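Local coordinates for HEPN domain-containing protein (Sulfolobus tokodaii, PDB 1WOL) that is of unknown function but adopts the all-helical fold of an archaeal HEPN domain, a family whose clan also includes nucleotidyltransferase C-terminal domains, at residues P65-D68 with I69-A73; E96-T99 with E100-D104; C109-R112 with I113-V117. All coordinates share one frame; numbering follows the deposited sequence.

Contact 1 (P65-D68 with I69-A73); sequences PPAD and ILQCA
Ile69 lies against two prolines with different branches. Its CG2 methyl, set opposite its own backbone N, meets the ring of Pro65 at CB, 3.8 Å away, while CG1 runs alongside the Pro66 ring, Pro66 CD lying 4.0 Å from Ile69 CG1 and the two side chains pointing the same way. Pro65 reaches further with CG, which comes 4.1 Å from Leu70 CB as the two side chains cross at a slant. The two rings pack on Ile69 and Leu70 at the start of helix 67-77, where Pro66 is the N-cap. Its carbonyl opens the helix: Leu70 N donates to Pro66 O in a nearly straight bond of 3.0 Å (169° at the hydrogen), and Ile69 N adds a weak one to the same oxygen. Gln71 N follows on Ala67 O at 2.8 Å. Asp68 turns its carboxylate back beside its neighbour, chi1 60° placing CG between backbone N and carbonyl carbon; OD2 then sits 3.7 Å from Ile69 CG1 and pairs with Arg112 in a salt bridge. Cys72 N bonds to Asp68 O in the regular helical way, and its sulfur is joined by a disulfide to Cys109 of helix 100-120.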
ATOM      1  N   PRO A  65       1.995  -7.558 -13.478  1.00 29.18           N
ATOM      2  CA  PRO A  65       0.696  -6.879 -13.259  1.00 28.92           C
ATOM      3  C   PRO A  65       0.434  -5.803 -14.373  1.00 26.55           C
ATOM      4  O   PRO A  65       1.344  -5.361 -15.106  1.00 26.01           O
ATOM      5  CB  PRO A  65       0.940  -6.200 -11.893  1.00 26.39           C
ATOM      6  CG  PRO A  65       2.399  -5.761 -12.009  1.00 29.04           C
ATOM      7  CD  PRO A  65       3.068  -7.028 -12.639  1.00 30.15           C
ATOM      8  N   PRO A  66      -0.813  -5.272 -14.434  1.00 24.32           N
ATOM      9  CA  PRO A  66      -1.109  -4.221 -15.418  1.00 22.66           C
ATOM     10  C   PRO A  66      -0.204  -3.035 -15.104  1.00 23.09           C
ATOM     11  O   PRO A  66       0.205  -2.826 -13.891  1.00 20.71           O
ATOM     12  CB  PRO A  66      -2.554  -3.834 -15.096  1.00 21.42           C
ATOM     13  CG  PRO A  66      -3.159  -5.035 -14.514  1.00 22.12           C
ATOM     14  CD  PRO A  66      -2.021  -5.786 -13.787  1.00 22.55           C
ATOM     15  N   ALA A  67       0.067  -2.171 -16.085  1.00 20.90           N
ATOM     16  CA  ALA A  67       0.857  -0.971 -15.965  1.00 21.13           C
ATOM     17  C   ALA A  67       0.438  -0.016 -14.778  1.00 20.82           C
ATOM     18  O   ALA A  67       1.255   0.445 -13.954  1.00 23.02           O
ATOM     19  CB  ALA A  67       0.819  -0.133 -17.296  1.00 24.89           C
ATOM     20  N   ASP A  68      -0.870   0.183 -14.664  1.00 19.53           N
ATOM     21  CA  ASP A  68      -1.335   1.097 -13.656  1.00 18.73           C
ATOM     22  C   ASP A  68      -1.083   0.545 -12.276  1.00 17.63           C
ATOM     23  O   ASP A  68      -0.921   1.330 -11.358  1.00 17.57           O
ATOM     24  CB  ASP A  68      -2.832   1.396 -13.759  1.00 17.88           C
ATOM     25  CG  ASP A  68      -3.673   0.180 -13.613  1.00 18.20           C
ATOM     26  OD1 ASP A  68      -3.683  -0.687 -14.479  1.00 21.13           O
ATOM     27  OD2 ASP A  68      -4.423   0.028 -12.640  1.00 21.73           O
ATOM     28  N   ILE A  69      -1.124  -0.775 -12.141  1.00 17.75           N
ATOM     29  CA  ILE A  69      -0.889  -1.431 -10.840  1.00 17.50           C
ATOM     30  C   ILE A  69       0.605  -1.338 -10.504  1.00 18.12           C
ATOM     31  O   ILE A  69       0.946  -1.033  -9.383  1.00 17.44           O
ATOM     32  CB  ILE A  69      -1.349  -2.862 -10.913  1.00 16.50           C
ATOM     33  CG1 ILE A  69      -2.884  -2.963 -11.042  1.00 17.31           C
ATOM     34  CG2 ILE A  69      -0.875  -3.712  -9.605  1.00 19.51           C
ATOM     35  CD1 ILE A  69      -3.732  -2.338  -9.763  1.00 18.91           C
ATOM     36  N   LEU A  70       1.475  -1.684 -11.480  1.00 18.89           N
ATOM     37  CA  LEU A  70       2.897  -1.488 -11.219  1.00 21.22           C
ATOM     38  C   LEU A  70       3.233   0.004 -10.868  1.00 22.41           C
ATOM     39  O   LEU A  70       4.074   0.284  -9.959  1.00 24.34           O
ATOM     40  CB  LEU A  70       3.680  -1.897 -12.469  1.00 24.91           C
ATOM     41  CG  LEU A  70       5.199  -1.994 -12.221  1.00 28.86           C
ATOM     42  CD1 LEU A  70       5.476  -3.048 -11.178  1.00 31.09           C
ATOM     43  CD2 LEU A  70       5.809  -2.378 -13.582  1.00 28.47           C
ATOM     44  N   GLN A  71       2.592   0.989 -11.538  1.00 21.03           N
ATOM     45  CA  GLN A  71       2.871   2.405 -11.254  1.00 19.85           C
ATOM     46  C   GLN A  71       2.452   2.730  -9.809  1.00 19.86           C
ATOM     47  O   GLN A  71       3.199   3.412  -9.044  1.00 19.89           O
ATOM     48  CB  GLN A  71       2.123   3.360 -12.186  1.00 23.02           C
ATOM     49  CG  GLN A  71       2.733   3.186 -13.559  1.00 27.50           C
ATOM     50  CD  GLN A  71       1.859   3.768 -14.619  1.00 30.60           C
ATOM     51  OE1 GLN A  71       0.814   4.435 -14.329  1.00 32.98           O
ATOM     52  NE2 GLN A  71       2.278   3.573 -15.781  1.00 36.14           N
ATOM     53  N   CYS A  72       1.282   2.249  -9.398  1.00 18.31           N
ATOM     54  CA  CYS A  72       0.922   2.529  -7.996  1.00 16.70           C
ATOM     55  C   CYS A  72       1.756   1.696  -7.007  1.00 17.63           C
ATOM     56  O   CYS A  72       1.926   2.218  -5.891  1.00 18.90           O
ATOM     57  CB  CYS A  72      -0.560   2.152  -7.758  1.00 18.06           C
ATOM     58  SG  CYS A  72      -1.705   3.502  -8.220  1.00 16.15           S
ATOM     59  N   ALA A  73       2.065   0.440  -7.310  1.00 19.78           N
ATOM     60  CA  ALA A  73       2.922  -0.320  -6.365  1.00 20.79           C
ATOM     61  C   ALA A  73       4.283   0.446  -6.249  1.00 22.64           C
ATOM     62  O   ALA A  73       4.750   0.660  -5.126  1.00 24.84           O
ATOM     63  CB  ALA A  73       3.120  -1.749  -6.898  1.00 21.36           C
TER

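Contact 2 (E96-T99 with E100-D104); sequences EYYT and ERDAD
A capping box starts helix 100-120, formed by Thr99 at the N-cap and Asp102 three residues on. In one direction Thr99 N donates to Asp102 OD1 over 2.9 Å, with 152° at the hydrogen; the oxygen is met from above the carboxylate plane. In return Asp102 N reaches Thr99 OG1 at 3.3 Å, a weak bond. Thr99 can offer that oxygen because chi1 of 58° tucks OG1 between its backbone N and carbonyl carbon, facing the first turn. The Thr99 carbonyl takes the regular helical bond from Ala103 N (3.2 Å) and a weak one from Asp102 N. Asp102 OD1 also lies 3.7 Å from Tyr98 CD2, approaching the ring obliquely, with carboxylate and ring planes 89° apart. The negative carboxylate near the helix start would be expected to suit the helix dipole. Arg101 bends away at chi3 and forms a salt bridge with Glu105 one turn along. The box lies at the surface, where the loop after helix 67-77 enters helix 100-120: Tyr98 packs edge-to-face with Tyr90 and also touches Tyr27 and Glu28 of helix 27-48, while Ala103 leans on Tyr27.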
ATOM      1  N   GLU A  96       5.999  16.974   8.529  1.00 16.36           N
ATOM      2  CA  GLU A  96       5.751  18.342   8.242  1.00 17.29           C
ATOM      3  C   GLU A  96       5.734  18.660   6.726  1.00 17.02           C
ATOM      4  O   GLU A  96       5.244  19.726   6.359  1.00 20.51           O
ATOM      5  CB  GLU A  96       6.894  19.230   8.870  1.00 18.82           C
ATOM      6  CG  GLU A  96       6.876  19.146  10.397  1.00 23.08           C
ATOM      7  CD  GLU A  96       7.725  20.215  11.029  1.00 26.87           C
ATOM      8  OE1 GLU A  96       7.197  21.230  11.531  1.00 31.47           O
ATOM      9  OE2 GLU A  96       8.909  20.039  11.065  1.00 27.00           O
ATOM     10  N   TYR A  97       6.196  17.708   5.941  1.00 16.53           N
ATOM     11  CA  TYR A  97       6.386  17.932   4.555  1.00 17.42           C
ATOM     12  C   TYR A  97       5.466  17.147   3.652  1.00 17.73           C
ATOM     13  O   TYR A  97       5.616  17.174   2.414  1.00 20.20           O
ATOM     14  CB  TYR A  97       7.864  17.667   4.233  1.00 17.33           C
ATOM     15  CG  TYR A  97       8.750  18.614   5.004  1.00 15.19           C
ATOM     16  CD1 TYR A  97       9.341  18.238   6.202  1.00 17.72           C
ATOM     17  CD2 TYR A  97       8.938  19.898   4.519  1.00 15.56           C
ATOM     18  CE1 TYR A  97      10.150  19.161   6.934  1.00 19.44           C
ATOM     19  CE2 TYR A  97       9.738  20.836   5.224  1.00 17.72           C
ATOM     20  CZ  TYR A  97      10.323  20.436   6.400  1.00 17.35           C
ATOM     21  OH  TYR A  97      11.170  21.348   7.102  1.00 20.37           O
ATOM     22  N   TYR A  98       4.508  16.438   4.246  1.00 15.32           N
ATOM     23  CA  TYR A  98       3.492  15.780   3.429  1.00 15.51           C
ATOM     24  C   TYR A  98       2.293  16.681   3.235  1.00 16.39           C
ATOM     25  O   TYR A  98       2.027  17.591   4.048  1.00 18.64           O
ATOM     26  CB  TYR A  98       3.004  14.493   4.133  1.00 14.83           C
ATOM     27  CG  TYR A  98       3.872  13.330   3.952  1.00 14.97           C
ATOM     28  CD1 TYR A  98       5.097  13.229   4.610  1.00 17.24           C
ATOM     29  CD2 TYR A  98       3.486  12.300   3.114  1.00 16.57           C
ATOM     30  CE1 TYR A  98       5.908  12.099   4.443  1.00 19.42           C
ATOM     31  CE2 TYR A  98       4.315  11.210   2.963  1.00 18.83           C
ATOM     32  CZ  TYR A  98       5.503  11.128   3.623  1.00 20.41           C
ATOM     33  OH  TYR A  98       6.252  10.015   3.505  1.00 27.75           O
ATOM     34  N   THR A  99       1.517  16.449   2.166  1.00 14.79           N
ATOM     35  CA  THR A  99       0.379  17.302   1.846  1.00 15.85           C
ATOM     36  C   THR A  99      -0.849  16.505   1.583  1.00 13.31           C
ATOM     37  O   THR A  99      -0.768  15.249   1.476  1.00 13.79           O
ATOM     38  CB  THR A  99       0.592  18.058   0.487  1.00 17.04           C
ATOM     39  OG1 THR A  99       0.790  17.102  -0.561  1.00 17.65           O
ATOM     40  CG2 THR A  99       1.907  18.876   0.679  1.00 16.21           C
ATOM     41  N   GLU A 100      -1.935  17.220   1.509  1.00 13.80           N
ATOM     42  CA  GLU A 100      -3.218  16.510   1.319  1.00 14.52           C
ATOM     43  C   GLU A 100      -3.197  15.765  -0.085  1.00 15.34           C
ATOM     44  O   GLU A 100      -3.704  14.661  -0.252  1.00 15.88           O
ATOM     45  CB  GLU A 100      -4.371  17.531   1.383  1.00 18.45           C
ATOM     46  CG  GLU A 100      -5.752  16.841   1.372  1.00 19.45           C
ATOM     47  CD  GLU A 100      -6.842  17.835   1.857  1.00 24.79           C
ATOM     48  OE1 GLU A 100      -7.938  17.375   2.181  1.00 28.27           O
ATOM     49  OE2 GLU A 100      -6.560  19.078   1.937  1.00 29.32           O
ATOM     50  N   ARG A 101      -2.573  16.363  -1.128  1.00 15.18           N
ATOM     51  CA  ARG A 101      -2.463  15.645  -2.394  1.00 14.04           C
ATOM     52  C   ARG A 101      -1.735  14.321  -2.255  1.00 13.59           C
ATOM     53  O   ARG A 101      -2.136  13.352  -2.852  1.00 15.23           O
ATOM     54  CB  ARG A 101      -1.758  16.533  -3.431  1.00 13.70           C
ATOM     55  CG  ARG A 101      -1.393  15.749  -4.707  1.00 15.07           C
ATOM     56  CD  ARG A 101      -0.837  16.687  -5.827  1.00 15.77           C
ATOM     57  NE  ARG A 101       0.539  17.098  -5.537  1.00 16.36           N
ATOM     58  CZ  ARG A 101       1.595  16.374  -5.716  1.00 16.00           C
ATOM     59  NH1 ARG A 101       1.571  15.129  -6.192  1.00 20.14           N
ATOM     60  NH2 ARG A 101       2.777  16.875  -5.377  1.00 17.06           N
ATOM     61  N   ASP A 102      -0.686  14.215  -1.396  1.00 12.41           N
ATOM     62  CA  ASP A 102       0.027  12.985  -1.251  1.00 14.38           C
ATOM     63  C   ASP A 102      -0.963  12.000  -0.640  1.00 13.15           C
ATOM     64  O   ASP A 102      -0.980  10.879  -1.063  1.00 13.47           O
ATOM     65  CB  ASP A 102       1.149  13.150  -0.196  1.00 14.98           C
ATOM     66  CG  ASP A 102       2.225  14.158  -0.614  1.00 16.80           C
ATOM     67  OD1 ASP A 102       2.901  14.668   0.367  1.00 17.20           O
ATOM     68  OD2 ASP A 102       2.462  14.353  -1.834  1.00 17.26           O
ATOM     69  N   ALA A 103      -1.716  12.421   0.369  1.00 13.14           N
ATOM     70  CA  ALA A 103      -2.685  11.464   0.937  1.00 12.23           C
ATOM     71  C   ALA A 103      -3.660  10.949  -0.089  1.00 13.54           C
ATOM     72  O   ALA A 103      -3.934   9.747  -0.116  1.00 13.05           O
ATOM     73  CB  ALA A 103      -3.365  12.156   2.094  1.00 15.18           C
ATOM     74  N   ASP A 104      -4.178  11.879  -0.896  1.00 13.20           N
ATOM     75  CA  ASP A 104      -5.082  11.401  -1.950  1.00 13.38           C
ATOM     76  C   ASP A 104      -4.411  10.469  -2.885  1.00 14.10           C
ATOM     77  O   ASP A 104      -5.000   9.429  -3.251  1.00 14.11           O
ATOM     78  CB  ASP A 104      -5.660  12.606  -2.815  1.00 13.43           C
ATOM     79  CG  ASP A 104      -6.565  13.462  -2.054  1.00 17.02           C
ATOM     80  OD1 ASP A 104      -6.908  13.205  -0.878  1.00 16.32           O
ATOM     81  OD2 ASP A 104      -6.982  14.502  -2.680  1.00 20.01           O
TER

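Contact 3 (C109-R112 with I113-V117); sequences CAIR and ILNWV
Two successive turns of helix 100-120 meet here through regular alpha-helical bonding, in the stretch of the last long helix that runs between helices 4-23, 27-48 and 67-77. Four consecutive i to i+4 bonds join 109-112 to 113-117. Ile113 N donates to Cys109 O at 3.0 Å and Leu114 N to Ala110 O at 2.8 Å, both with 166° at the hydrogen; Asn115 N to Ile111 O and Trp116 N to Arg112 O continue the series. Side chains meet across the turn chiefly at Ile111 and Asn115, which lie side by side pointing the same way. The Ile111 CG2 methyl approaches Asn115 ND2 to 3.5 Å, an apolar branch beside an amide nitrogen. With chi1 of -73°, Asn115 CG lies opposite its own carbonyl carbon, folding back toward the preceding turn and coming 3.3 Å from Ile111 O. Ile113 leans the same way, its CG1 3.5 Å from Cys109 O. Trp116 CB lies 3.3 Å from Arg112 O, and chi1 of 170°, with CG opposite the backbone N, sends the indole away to pack on Leu62, Pro65 and Pro66. Two other neighbours take apolar residues: Ile111 and Leu114 touch Leu15 of helix 4-23, and Ala110 and Ile113 pack on helix 27-48. Cys109 borders a site occupied in the crystal by tertiary-butyl alcohol. The helix thus satisfies its own backbone and turns mostly apolar side chains to three neighbours, while the disulfide from Cys109 to Cys72 and the salt bridge from Arg112 to Asp68 are directed at helix 67-77, fixing that short helix by more than packing alone.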
ATOM      1  N   CYS A 109      -4.158   5.048  -4.838  1.00 11.86           N
ATOM      2  CA  CYS A 109      -3.422   3.896  -5.344  1.00 12.69           C
ATOM      3  C   CYS A 109      -3.717   2.668  -4.538  1.00 13.82           C
ATOM      4  O   CYS A 109      -3.714   1.560  -5.031  1.00 14.16           O
ATOM      5  CB  CYS A 109      -1.898   4.134  -5.261  1.00 14.53           C
ATOM      6  SG  CYS A 109      -1.254   4.906  -6.771  1.00 15.18           S
ATOM      7  N   ALA A 110      -3.856   2.810  -3.181  1.00 12.27           N
ATOM      8  CA  ALA A 110      -4.278   1.636  -2.342  1.00 12.73           C
ATOM      9  C   ALA A 110      -5.634   1.093  -2.777  1.00 12.01           C
ATOM     10  O   ALA A 110      -5.762  -0.126  -2.879  1.00 14.56           O
ATOM     11  CB  ALA A 110      -4.288   2.048  -0.798  1.00 14.94           C
ATOM     12  N   ILE A 111      -6.591   1.986  -3.121  1.00 12.17           N
ATOM     13  CA  ILE A 111      -7.896   1.519  -3.562  1.00 10.95           C
ATOM     14  C   ILE A 111      -7.731   0.814  -4.900  1.00 12.12           C
ATOM     15  O   ILE A 111      -8.324  -0.284  -5.070  1.00 14.74           O
ATOM     16  CB  ILE A 111      -8.736   2.759  -3.728  1.00 12.87           C
ATOM     17  CG1 ILE A 111      -9.191   3.298  -2.361  1.00 13.21           C
ATOM     18  CG2 ILE A 111     -10.052   2.337  -4.511  1.00 14.66           C
ATOM     19  CD1 ILE A 111      -9.795   4.739  -2.429  1.00 14.59           C
ATOM     20  N   ARG A 112      -6.895   1.338  -5.782  1.00 13.44           N
ATOM     21  CA  ARG A 112      -6.700   0.676  -7.132  1.00 14.73           C
ATOM     22  C   ARG A 112      -6.151  -0.695  -6.895  1.00 14.80           C
ATOM     23  O   ARG A 112      -6.616  -1.644  -7.502  1.00 14.95           O
ATOM     24  CB  ARG A 112      -5.794   1.596  -8.005  1.00 14.71           C
ATOM     25  CG  ARG A 112      -5.145   1.283  -9.368  1.00 24.17           C
ATOM     26  CD  ARG A 112      -5.254   2.781  -9.863  1.00 26.13           C
ATOM     27  NE  ARG A 112      -5.837   2.728 -10.982  1.00 27.71           N
ATOM     28  CZ  ARG A 112      -7.008   2.393 -11.319  1.00 25.69           C
ATOM     29  NH1 ARG A 112      -7.341   1.332 -12.032  1.00 30.81           N
ATOM     30  NH2 ARG A 112      -7.868   3.335 -10.920  1.00 26.16           N
ATOM     31  N   ILE A 113      -5.131  -0.854  -6.053  1.00 14.57           N
ATOM     32  CA  ILE A 113      -4.567  -2.212  -5.824  1.00 14.31           C
ATOM     33  C   ILE A 113      -5.485  -3.121  -5.090  1.00 15.70           C
ATOM     34  O   ILE A 113      -5.614  -4.291  -5.511  1.00 15.26           O
ATOM     35  CB  ILE A 113      -3.193  -2.069  -5.170  1.00 14.14           C
ATOM     36  CG1 ILE A 113      -2.235  -1.408  -6.113  1.00 14.69           C
ATOM     37  CG2 ILE A 113      -2.678  -3.483  -4.658  1.00 16.11           C
ATOM     38  CD1 ILE A 113      -0.848  -0.964  -5.483  1.00 16.42           C
ATOM     39  N   LEU A 114      -6.200  -2.670  -4.062  1.00 13.62           N
ATOM     40  CA  LEU A 114      -7.116  -3.478  -3.330  1.00 13.39           C
ATOM     41  C   LEU A 114      -8.258  -3.950  -4.237  1.00 16.43           C
ATOM     42  O   LEU A 114      -8.612  -5.124  -4.177  1.00 15.47           O
ATOM     43  CB  LEU A 114      -7.638  -2.680  -2.142  1.00 15.56           C
ATOM     44  CG  LEU A 114      -8.847  -3.330  -1.380  1.00 14.80           C
ATOM     45  CD1 LEU A 114      -8.387  -4.611  -0.730  1.00 18.87           C
ATOM     46  CD2 LEU A 114      -9.308  -2.355  -0.252  1.00 17.74           C
ATOM     47  N   ASN A 115      -8.738  -3.070  -5.117  1.00 15.08           N
ATOM     48  CA  ASN A 115      -9.893  -3.531  -5.969  1.00 16.94           C
ATOM     49  C   ASN A 115      -9.358  -4.502  -6.999  1.00 16.50           C
ATOM     50  O   ASN A 115     -10.156  -5.442  -7.408  1.00 17.70           O
ATOM     51  CB  ASN A 115     -10.484  -2.362  -6.778  1.00 19.94           C
ATOM     52  CG  ASN A 115     -11.240  -1.415  -6.009  1.00 24.23           C
ATOM     53  OD1 ASN A 115     -11.754  -1.717  -5.000  1.00 27.45           O
ATOM     54  ND2 ASN A 115     -11.406  -0.180  -6.605  1.00 27.50           N
ATOM     55  N   TRP A 116      -8.148  -4.288  -7.485  1.00 14.98           N
ATOM     56  CA  TRP A 116      -7.573  -5.190  -8.563  1.00 15.55           C
ATOM     57  C   TRP A 116      -7.347  -6.567  -7.908  1.00 18.00           C
ATOM     58  O   TRP A 116      -7.667  -7.608  -8.462  1.00 19.17           O
ATOM     59  CB  TRP A 116      -6.352  -4.537  -9.061  1.00 18.97           C
ATOM     60  CG  TRP A 116      -5.549  -5.443  -9.958  1.00 20.14           C
ATOM     61  CD1 TRP A 116      -5.786  -5.702 -11.347  1.00 17.79           C
ATOM     62  CD2 TRP A 116      -4.385  -6.183  -9.615  1.00 18.55           C
ATOM     63  NE1 TRP A 116      -4.784  -6.554 -11.829  1.00 21.99           N
ATOM     64  CE2 TRP A 116      -3.917  -6.848 -10.803  1.00 21.79           C
ATOM     65  CE3 TRP A 116      -3.660  -6.326  -8.423  1.00 19.23           C
ATOM     66  CZ2 TRP A 116      -2.760  -7.652 -10.829  1.00 22.74           C
ATOM     67  CZ3 TRP A 116      -2.525  -7.128  -8.456  1.00 20.61           C
ATOM     68  CH2 TRP A 116      -2.083  -7.780  -9.646  1.00 22.48           C
ATOM     69  N   VAL A 117      -6.900  -6.601  -6.648  1.00 16.11           N
ATOM     70  CA  VAL A 117      -6.740  -7.893  -6.013  1.00 17.37           C
ATOM     71  C   VAL A 117      -8.097  -8.515  -5.788  1.00 18.55           C
ATOM     72  O   VAL A 117      -8.262  -9.717  -6.018  1.00 21.23           O
ATOM     73  CB  VAL A 117      -6.023  -7.673  -4.577  1.00 16.19           C
ATOM     74  CG1 VAL A 117      -6.197  -8.968  -3.720  1.00 19.89           C
ATOM     75  CG2 VAL A 117      -4.635  -7.298  -4.808  1.00 16.35           C
TER

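Contacts 1 and 3 are partly buried and face each other, their centres about 10 Å apart; contact 2 lies at the surface, about 21 Å from contact 1 and 19 Å from contact 3, centre to centre, touching neither. Contacts 2 and 3 share helix 100-120, one at its beginning and the other further along. Both contacts 1 and 2 are helix starts, but in contact 1 the N-cap residue is a proline and apolar ring contacts accompany it, whereas contact 2 relies on reciprocal side-chain to backbone bonds. Contact 3, mid-helix, depends on main-chain bonding. Its tryptophan meets contact 1 directly, with Pro66 CD 3.5 Å from Trp116 NE1, away from the disulfide and salt bridge.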